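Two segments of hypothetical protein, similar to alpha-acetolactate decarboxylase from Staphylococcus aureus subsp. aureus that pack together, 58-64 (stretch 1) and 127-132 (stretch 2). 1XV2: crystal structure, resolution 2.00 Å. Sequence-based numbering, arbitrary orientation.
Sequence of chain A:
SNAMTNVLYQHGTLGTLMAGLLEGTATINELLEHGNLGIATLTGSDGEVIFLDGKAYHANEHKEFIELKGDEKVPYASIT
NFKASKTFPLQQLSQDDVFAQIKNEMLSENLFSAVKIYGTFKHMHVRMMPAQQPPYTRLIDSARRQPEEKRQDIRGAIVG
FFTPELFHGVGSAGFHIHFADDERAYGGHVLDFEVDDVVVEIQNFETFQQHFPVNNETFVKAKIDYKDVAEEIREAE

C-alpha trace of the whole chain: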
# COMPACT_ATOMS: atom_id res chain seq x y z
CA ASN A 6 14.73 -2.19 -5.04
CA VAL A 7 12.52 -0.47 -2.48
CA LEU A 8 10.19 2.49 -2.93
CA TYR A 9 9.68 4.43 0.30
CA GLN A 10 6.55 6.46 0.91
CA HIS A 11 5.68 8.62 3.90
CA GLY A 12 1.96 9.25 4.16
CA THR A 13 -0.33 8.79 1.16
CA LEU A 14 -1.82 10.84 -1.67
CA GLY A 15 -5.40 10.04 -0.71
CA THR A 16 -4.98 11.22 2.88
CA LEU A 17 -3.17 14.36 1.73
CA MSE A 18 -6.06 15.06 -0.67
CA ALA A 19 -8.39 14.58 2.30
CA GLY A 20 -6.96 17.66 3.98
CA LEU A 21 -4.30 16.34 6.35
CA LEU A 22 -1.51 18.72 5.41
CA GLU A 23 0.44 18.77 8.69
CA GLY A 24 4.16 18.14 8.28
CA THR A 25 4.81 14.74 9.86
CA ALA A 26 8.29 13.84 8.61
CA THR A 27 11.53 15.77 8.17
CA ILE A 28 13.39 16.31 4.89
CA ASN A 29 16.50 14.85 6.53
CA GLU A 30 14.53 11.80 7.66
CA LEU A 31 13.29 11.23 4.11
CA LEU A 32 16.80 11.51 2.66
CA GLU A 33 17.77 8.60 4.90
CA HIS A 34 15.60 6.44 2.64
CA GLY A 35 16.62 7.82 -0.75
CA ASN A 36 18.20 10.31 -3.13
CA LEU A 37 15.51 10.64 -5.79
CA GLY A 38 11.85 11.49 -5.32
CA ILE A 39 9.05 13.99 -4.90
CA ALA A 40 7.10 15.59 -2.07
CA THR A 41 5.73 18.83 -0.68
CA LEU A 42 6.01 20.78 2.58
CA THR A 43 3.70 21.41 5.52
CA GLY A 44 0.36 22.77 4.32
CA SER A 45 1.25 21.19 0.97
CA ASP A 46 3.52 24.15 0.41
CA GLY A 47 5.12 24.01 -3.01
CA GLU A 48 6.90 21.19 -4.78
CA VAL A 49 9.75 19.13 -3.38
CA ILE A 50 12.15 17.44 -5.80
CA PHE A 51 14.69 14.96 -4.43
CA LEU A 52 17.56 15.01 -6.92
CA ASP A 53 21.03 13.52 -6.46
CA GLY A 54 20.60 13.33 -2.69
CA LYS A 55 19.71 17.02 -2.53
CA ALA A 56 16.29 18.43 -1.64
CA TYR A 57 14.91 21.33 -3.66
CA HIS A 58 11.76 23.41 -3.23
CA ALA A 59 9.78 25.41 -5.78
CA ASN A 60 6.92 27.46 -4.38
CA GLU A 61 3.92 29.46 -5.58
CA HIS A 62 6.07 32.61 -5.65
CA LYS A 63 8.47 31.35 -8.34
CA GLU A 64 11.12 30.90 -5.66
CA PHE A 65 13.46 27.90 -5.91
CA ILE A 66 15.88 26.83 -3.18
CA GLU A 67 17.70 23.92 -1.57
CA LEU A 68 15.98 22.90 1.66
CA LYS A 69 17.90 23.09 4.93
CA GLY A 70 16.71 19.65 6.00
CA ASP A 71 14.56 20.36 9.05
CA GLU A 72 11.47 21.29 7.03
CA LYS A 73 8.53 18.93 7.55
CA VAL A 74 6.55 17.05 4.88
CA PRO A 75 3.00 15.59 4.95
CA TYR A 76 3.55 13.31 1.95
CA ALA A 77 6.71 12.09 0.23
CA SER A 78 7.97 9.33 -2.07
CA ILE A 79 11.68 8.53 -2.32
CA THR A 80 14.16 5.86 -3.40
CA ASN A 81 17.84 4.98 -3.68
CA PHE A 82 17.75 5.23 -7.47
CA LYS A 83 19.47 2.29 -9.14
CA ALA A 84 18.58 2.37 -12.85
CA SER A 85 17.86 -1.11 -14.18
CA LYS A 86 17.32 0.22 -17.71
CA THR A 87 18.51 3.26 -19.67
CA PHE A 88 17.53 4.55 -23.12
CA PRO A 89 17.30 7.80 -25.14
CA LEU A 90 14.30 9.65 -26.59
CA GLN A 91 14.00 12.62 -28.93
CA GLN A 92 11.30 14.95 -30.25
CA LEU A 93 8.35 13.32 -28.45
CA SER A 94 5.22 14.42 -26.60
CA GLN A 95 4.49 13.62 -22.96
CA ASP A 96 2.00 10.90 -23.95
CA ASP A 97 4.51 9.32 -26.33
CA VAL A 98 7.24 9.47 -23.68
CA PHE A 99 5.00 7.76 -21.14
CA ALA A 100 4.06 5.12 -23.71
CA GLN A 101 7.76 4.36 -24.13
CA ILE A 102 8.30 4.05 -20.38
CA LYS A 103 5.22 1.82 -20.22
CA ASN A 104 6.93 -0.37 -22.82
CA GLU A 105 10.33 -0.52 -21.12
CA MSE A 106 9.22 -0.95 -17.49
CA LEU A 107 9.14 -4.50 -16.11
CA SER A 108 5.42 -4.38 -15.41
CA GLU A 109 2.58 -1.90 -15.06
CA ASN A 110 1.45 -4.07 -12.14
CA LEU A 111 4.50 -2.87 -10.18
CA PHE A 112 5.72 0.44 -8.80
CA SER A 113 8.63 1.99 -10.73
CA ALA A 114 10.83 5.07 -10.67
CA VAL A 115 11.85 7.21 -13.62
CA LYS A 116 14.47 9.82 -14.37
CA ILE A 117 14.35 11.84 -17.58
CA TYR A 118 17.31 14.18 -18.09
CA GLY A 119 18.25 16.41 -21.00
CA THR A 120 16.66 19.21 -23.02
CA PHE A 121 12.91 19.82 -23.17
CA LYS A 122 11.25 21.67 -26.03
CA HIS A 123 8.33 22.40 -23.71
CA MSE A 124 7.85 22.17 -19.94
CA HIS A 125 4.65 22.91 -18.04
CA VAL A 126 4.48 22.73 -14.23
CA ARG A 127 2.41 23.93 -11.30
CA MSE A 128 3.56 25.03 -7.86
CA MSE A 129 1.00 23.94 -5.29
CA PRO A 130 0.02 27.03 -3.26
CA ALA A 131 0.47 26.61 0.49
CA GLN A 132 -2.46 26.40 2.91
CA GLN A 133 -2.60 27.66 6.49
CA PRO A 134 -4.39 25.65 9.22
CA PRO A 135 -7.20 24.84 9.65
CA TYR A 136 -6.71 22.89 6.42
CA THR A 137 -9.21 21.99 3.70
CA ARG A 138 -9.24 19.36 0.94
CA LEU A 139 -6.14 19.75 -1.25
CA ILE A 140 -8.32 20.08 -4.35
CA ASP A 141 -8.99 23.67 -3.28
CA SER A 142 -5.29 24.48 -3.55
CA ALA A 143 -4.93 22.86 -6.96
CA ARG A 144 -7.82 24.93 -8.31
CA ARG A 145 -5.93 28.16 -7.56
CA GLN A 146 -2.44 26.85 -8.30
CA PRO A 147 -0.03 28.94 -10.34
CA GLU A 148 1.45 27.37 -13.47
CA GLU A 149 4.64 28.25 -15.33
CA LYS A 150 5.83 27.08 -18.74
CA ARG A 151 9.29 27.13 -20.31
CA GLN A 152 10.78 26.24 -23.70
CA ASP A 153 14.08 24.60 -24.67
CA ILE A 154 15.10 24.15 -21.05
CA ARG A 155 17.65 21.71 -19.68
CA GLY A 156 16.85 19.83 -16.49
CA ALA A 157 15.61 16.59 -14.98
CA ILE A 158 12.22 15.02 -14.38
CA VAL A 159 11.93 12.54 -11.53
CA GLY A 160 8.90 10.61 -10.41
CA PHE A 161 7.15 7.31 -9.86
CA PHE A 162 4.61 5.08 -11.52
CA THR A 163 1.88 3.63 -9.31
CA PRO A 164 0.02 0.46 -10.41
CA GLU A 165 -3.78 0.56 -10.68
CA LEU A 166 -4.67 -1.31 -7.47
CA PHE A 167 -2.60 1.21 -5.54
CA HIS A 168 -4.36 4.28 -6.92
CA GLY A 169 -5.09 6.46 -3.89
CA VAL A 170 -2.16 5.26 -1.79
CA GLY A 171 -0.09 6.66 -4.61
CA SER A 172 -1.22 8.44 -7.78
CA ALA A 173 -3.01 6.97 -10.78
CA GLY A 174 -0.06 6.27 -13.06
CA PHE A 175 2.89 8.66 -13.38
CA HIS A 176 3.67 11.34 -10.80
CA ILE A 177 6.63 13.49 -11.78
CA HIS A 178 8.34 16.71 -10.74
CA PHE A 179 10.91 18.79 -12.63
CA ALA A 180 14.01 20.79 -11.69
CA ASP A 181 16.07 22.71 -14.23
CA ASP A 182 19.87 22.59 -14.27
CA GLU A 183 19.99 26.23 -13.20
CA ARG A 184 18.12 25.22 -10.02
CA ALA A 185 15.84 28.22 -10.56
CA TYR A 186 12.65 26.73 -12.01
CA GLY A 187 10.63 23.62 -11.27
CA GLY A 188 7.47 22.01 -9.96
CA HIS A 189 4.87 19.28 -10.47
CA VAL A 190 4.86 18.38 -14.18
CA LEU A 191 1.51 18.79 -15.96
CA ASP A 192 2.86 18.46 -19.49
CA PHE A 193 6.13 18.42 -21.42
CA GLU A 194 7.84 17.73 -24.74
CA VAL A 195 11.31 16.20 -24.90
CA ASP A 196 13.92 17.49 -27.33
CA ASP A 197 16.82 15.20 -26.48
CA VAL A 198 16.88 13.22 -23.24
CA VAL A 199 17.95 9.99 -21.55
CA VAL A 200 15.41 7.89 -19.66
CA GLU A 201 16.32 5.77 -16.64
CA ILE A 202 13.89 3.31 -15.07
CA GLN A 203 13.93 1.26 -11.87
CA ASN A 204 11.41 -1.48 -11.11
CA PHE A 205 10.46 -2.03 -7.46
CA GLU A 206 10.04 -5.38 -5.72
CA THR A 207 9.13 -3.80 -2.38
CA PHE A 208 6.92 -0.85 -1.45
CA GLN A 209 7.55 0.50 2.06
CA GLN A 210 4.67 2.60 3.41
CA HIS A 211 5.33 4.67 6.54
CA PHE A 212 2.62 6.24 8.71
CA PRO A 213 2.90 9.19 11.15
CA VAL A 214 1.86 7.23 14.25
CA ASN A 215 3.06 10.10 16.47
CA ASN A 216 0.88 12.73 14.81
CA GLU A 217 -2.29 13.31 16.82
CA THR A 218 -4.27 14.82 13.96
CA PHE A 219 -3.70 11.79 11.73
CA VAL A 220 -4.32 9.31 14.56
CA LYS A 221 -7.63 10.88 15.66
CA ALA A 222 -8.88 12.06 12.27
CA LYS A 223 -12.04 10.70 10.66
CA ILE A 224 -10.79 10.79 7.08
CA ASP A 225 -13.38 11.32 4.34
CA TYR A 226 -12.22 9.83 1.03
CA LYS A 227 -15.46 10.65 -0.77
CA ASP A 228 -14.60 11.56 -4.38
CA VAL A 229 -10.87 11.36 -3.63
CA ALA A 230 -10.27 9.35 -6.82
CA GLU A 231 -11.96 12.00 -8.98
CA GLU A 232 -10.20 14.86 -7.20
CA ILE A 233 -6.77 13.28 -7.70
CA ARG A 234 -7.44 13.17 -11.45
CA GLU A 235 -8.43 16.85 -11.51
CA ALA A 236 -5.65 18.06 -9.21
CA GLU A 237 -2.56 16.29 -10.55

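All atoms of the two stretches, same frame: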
# COMPACT_ATOMS: atom_id res chain seq x y z
N HIS A 58 13.13 22.97 -3.41
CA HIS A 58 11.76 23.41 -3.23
C HIS A 58 11.38 24.57 -4.14
O HIS A 58 12.06 25.60 -4.17
CB HIS A 58 11.52 23.81 -1.77
CG HIS A 58 10.10 24.16 -1.47
ND1 HIS A 58 9.71 25.43 -1.10
CD2 HIS A 58 8.97 23.41 -1.49
CE1 HIS A 58 8.40 25.45 -0.90
NE2 HIS A 58 7.93 24.23 -1.13
N ALA A 59 10.29 24.38 -4.88
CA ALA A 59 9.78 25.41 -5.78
C ALA A 59 8.40 25.78 -5.26
O ALA A 59 7.52 24.93 -5.16
CB ALA A 59 9.69 24.85 -7.20
N ASN A 60 8.21 27.05 -4.90
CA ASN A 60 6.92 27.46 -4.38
C ASN A 60 6.09 28.31 -5.33
O ASN A 60 6.52 28.63 -6.44
CB ASN A 60 7.07 28.20 -3.04
CG ASN A 60 7.80 29.53 -3.17
OD1 ASN A 60 7.62 30.26 -4.14
ND2 ASN A 60 8.61 29.85 -2.16
N GLU A 61 4.90 28.66 -4.85
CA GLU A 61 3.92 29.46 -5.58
C GLU A 61 4.40 30.86 -5.94
O GLU A 61 3.75 31.56 -6.72
CB GLU A 61 2.66 29.58 -4.72
CG GLU A 61 2.94 30.24 -3.37
CD GLU A 61 1.82 30.05 -2.37
OE1 GLU A 61 0.68 30.45 -2.66
OE2 GLU A 61 2.09 29.48 -1.29
N HIS A 62 5.53 31.27 -5.39
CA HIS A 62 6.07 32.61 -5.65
C HIS A 62 7.27 32.58 -6.59
O HIS A 62 8.09 33.50 -6.59
CB HIS A 62 6.47 33.27 -4.33
CG HIS A 62 5.37 33.31 -3.32
ND1 HIS A 62 4.16 33.92 -3.57
CD2 HIS A 62 5.28 32.79 -2.08
CE1 HIS A 62 3.37 33.78 -2.52
NE2 HIS A 62 4.03 33.09 -1.60
N LYS A 63 7.38 31.51 -7.38
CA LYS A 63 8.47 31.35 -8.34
C LYS A 63 9.84 31.24 -7.68
O LYS A 63 10.86 31.34 -8.35
CB LYS A 63 8.46 32.52 -9.33
CG LYS A 63 7.16 32.67 -10.08
CD LYS A 63 7.24 33.79 -11.09
CE LYS A 63 5.95 33.91 -11.88
NZ LYS A 63 6.07 34.92 -12.96
N GLU A 64 9.86 31.03 -6.37
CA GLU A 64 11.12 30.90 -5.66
C GLU A 64 11.60 29.45 -5.82
O GLU A 64 10.78 28.55 -6.01
CB GLU A 64 10.93 31.25 -4.18
CG GLU A 64 10.22 32.58 -3.99
CD GLU A 64 10.11 33.00 -2.54
OE1 GLU A 64 9.77 32.14 -1.69
OE2 GLU A 64 10.34 34.19 -2.24
N ARG A 127 3.22 23.15 -12.23
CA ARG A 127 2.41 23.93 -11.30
C ARG A 127 3.18 23.93 -9.99
O ARG A 127 4.01 23.05 -9.75
CB ARG A 127 1.01 23.32 -11.11
CG ARG A 127 0.95 21.93 -10.47
CD ARG A 127 1.00 21.97 -8.94
NE ARG A 127 0.99 20.62 -8.37
CZ ARG A 127 -0.07 19.82 -8.33
NH1 ARG A 127 -1.23 20.22 -8.82
NH2 ARG A 127 0.04 18.59 -7.82
N MSE A 128 2.92 24.93 -9.16
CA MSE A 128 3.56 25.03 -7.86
C MSE A 128 2.41 25.11 -6.88
O MSE A 128 1.77 26.15 -6.73
CB MSE A 128 4.44 26.28 -7.77
CG MSE A 128 5.56 26.34 -8.79
SE MSE A 128 5.03 27.18 -10.46
CE MSE A 128 5.37 29.03 -10.00
N MSE A 129 2.11 23.99 -6.22
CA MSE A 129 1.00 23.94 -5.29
C MSE A 129 1.07 25.06 -4.26
O MSE A 129 2.06 25.18 -3.53
CB MSE A 129 0.97 22.58 -4.57
CG MSE A 129 -0.34 22.29 -3.85
SE MSE A 129 -1.81 22.02 -5.07
CE MSE A 129 -1.60 20.12 -5.38
N PRO A 130 0.04 25.92 -4.22
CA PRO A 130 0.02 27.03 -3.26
C PRO A 130 -0.20 26.50 -1.84
O PRO A 130 -1.03 25.62 -1.61
CB PRO A 130 -1.13 27.89 -3.76
CG PRO A 130 -2.07 26.89 -4.33
CD PRO A 130 -1.15 25.96 -5.09
N ALA A 131 0.56 27.04 -0.89
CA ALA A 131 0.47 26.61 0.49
C ALA A 131 -0.85 26.99 1.16
O ALA A 131 -1.49 27.98 0.81
CB ALA A 131 1.64 27.18 1.29
N GLN A 132 -1.25 26.17 2.13
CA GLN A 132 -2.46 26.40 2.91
C GLN A 132 -2.04 26.66 4.34
O GLN A 132 -0.97 26.23 4.77
CB GLN A 132 -3.36 25.16 2.90
CG GLN A 132 -4.50 25.17 1.89
CD GLN A 132 -5.48 24.03 2.12
OE1 GLN A 132 -5.98 23.85 3.24
NE2 GLN A 132 -5.75 23.26 1.08
O HOH W 1 3.87 27.04 -2.74
O HOH W 2 -1.34 30.19 -0.87

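The contact is small, burying 294 Å² over both sides, and most of it falls on E61 and M128. Their CA atoms are 5.0 Å apart, the nearest CA pair across the two stretches.

One direct hydrogen bond joins the stretches. The backbone N of A131 donates to OE2 of E61 at 2.9 Å, with an angle of 162° at the hydrogen, so the bond is nearly straight. The CA-to-CB bond of E61 points sideways, but the end of the side chain comes nearer. With chi1 at 60° (p) and chi2 at -165° (t), the chain extends to place its carboxylate beside P130 and A131. No side-chain donor of stretch 2 takes part; the carboxylate is held by a main-chain amide.

Two waters add bridges. Water 1 accepts from N of E61 at 2.9 Å and lies 2.7 Å from O of M129, well placed to donate to it and so to bridge the two backbones, though acceptors elsewhere in the structure compete for its protons. Water 2 donates to OE1 of E61 at 2.7 Å and to O of A131 at 2.8 Å. A131 is thus tied to the E61 carboxylate twice, directly through its N and through water at its O. The two carboxylate oxygens take different partners in these bonds.

The remaining contacts are van der Waals. OE1 of E61 lies 3.3 Å from CB of P130, and OE2 of E61 lies 3.5 Å from CB of A131. M128, a selenomethionine, points its CA-to-CB bond toward stretch 1. Its CB is 3.4 Å from O of N60, 3.8 Å from N of E61 and 4.3 Å from O of A59. Farther out, CE of M128 reaches CG of K63 at 4.1 Å. The CA-to-CB bond of K63 points away from stretch 2, and its NZ makes no contact there.

Bonds within stretch 1 brace the loop that carries E61. N60 to K63 form a type I beta turn, in which N of K63 donates to O of N60 at 3.1 Å. The CA-to-CB bond of N60 points away from stretch 2, and the side chain bonds within its own loop. Its OD1 accepts from N of H62 at 2.6 Å and from N of E64 at 3.3 Å. Its ND2 donates to OE1 of E64 at 2.6 Å. The backbone N of N60 also donates to O of E64 at 3.2 Å. E61 therefore sits inside a turn tied together by both backbone and side-chain bonds.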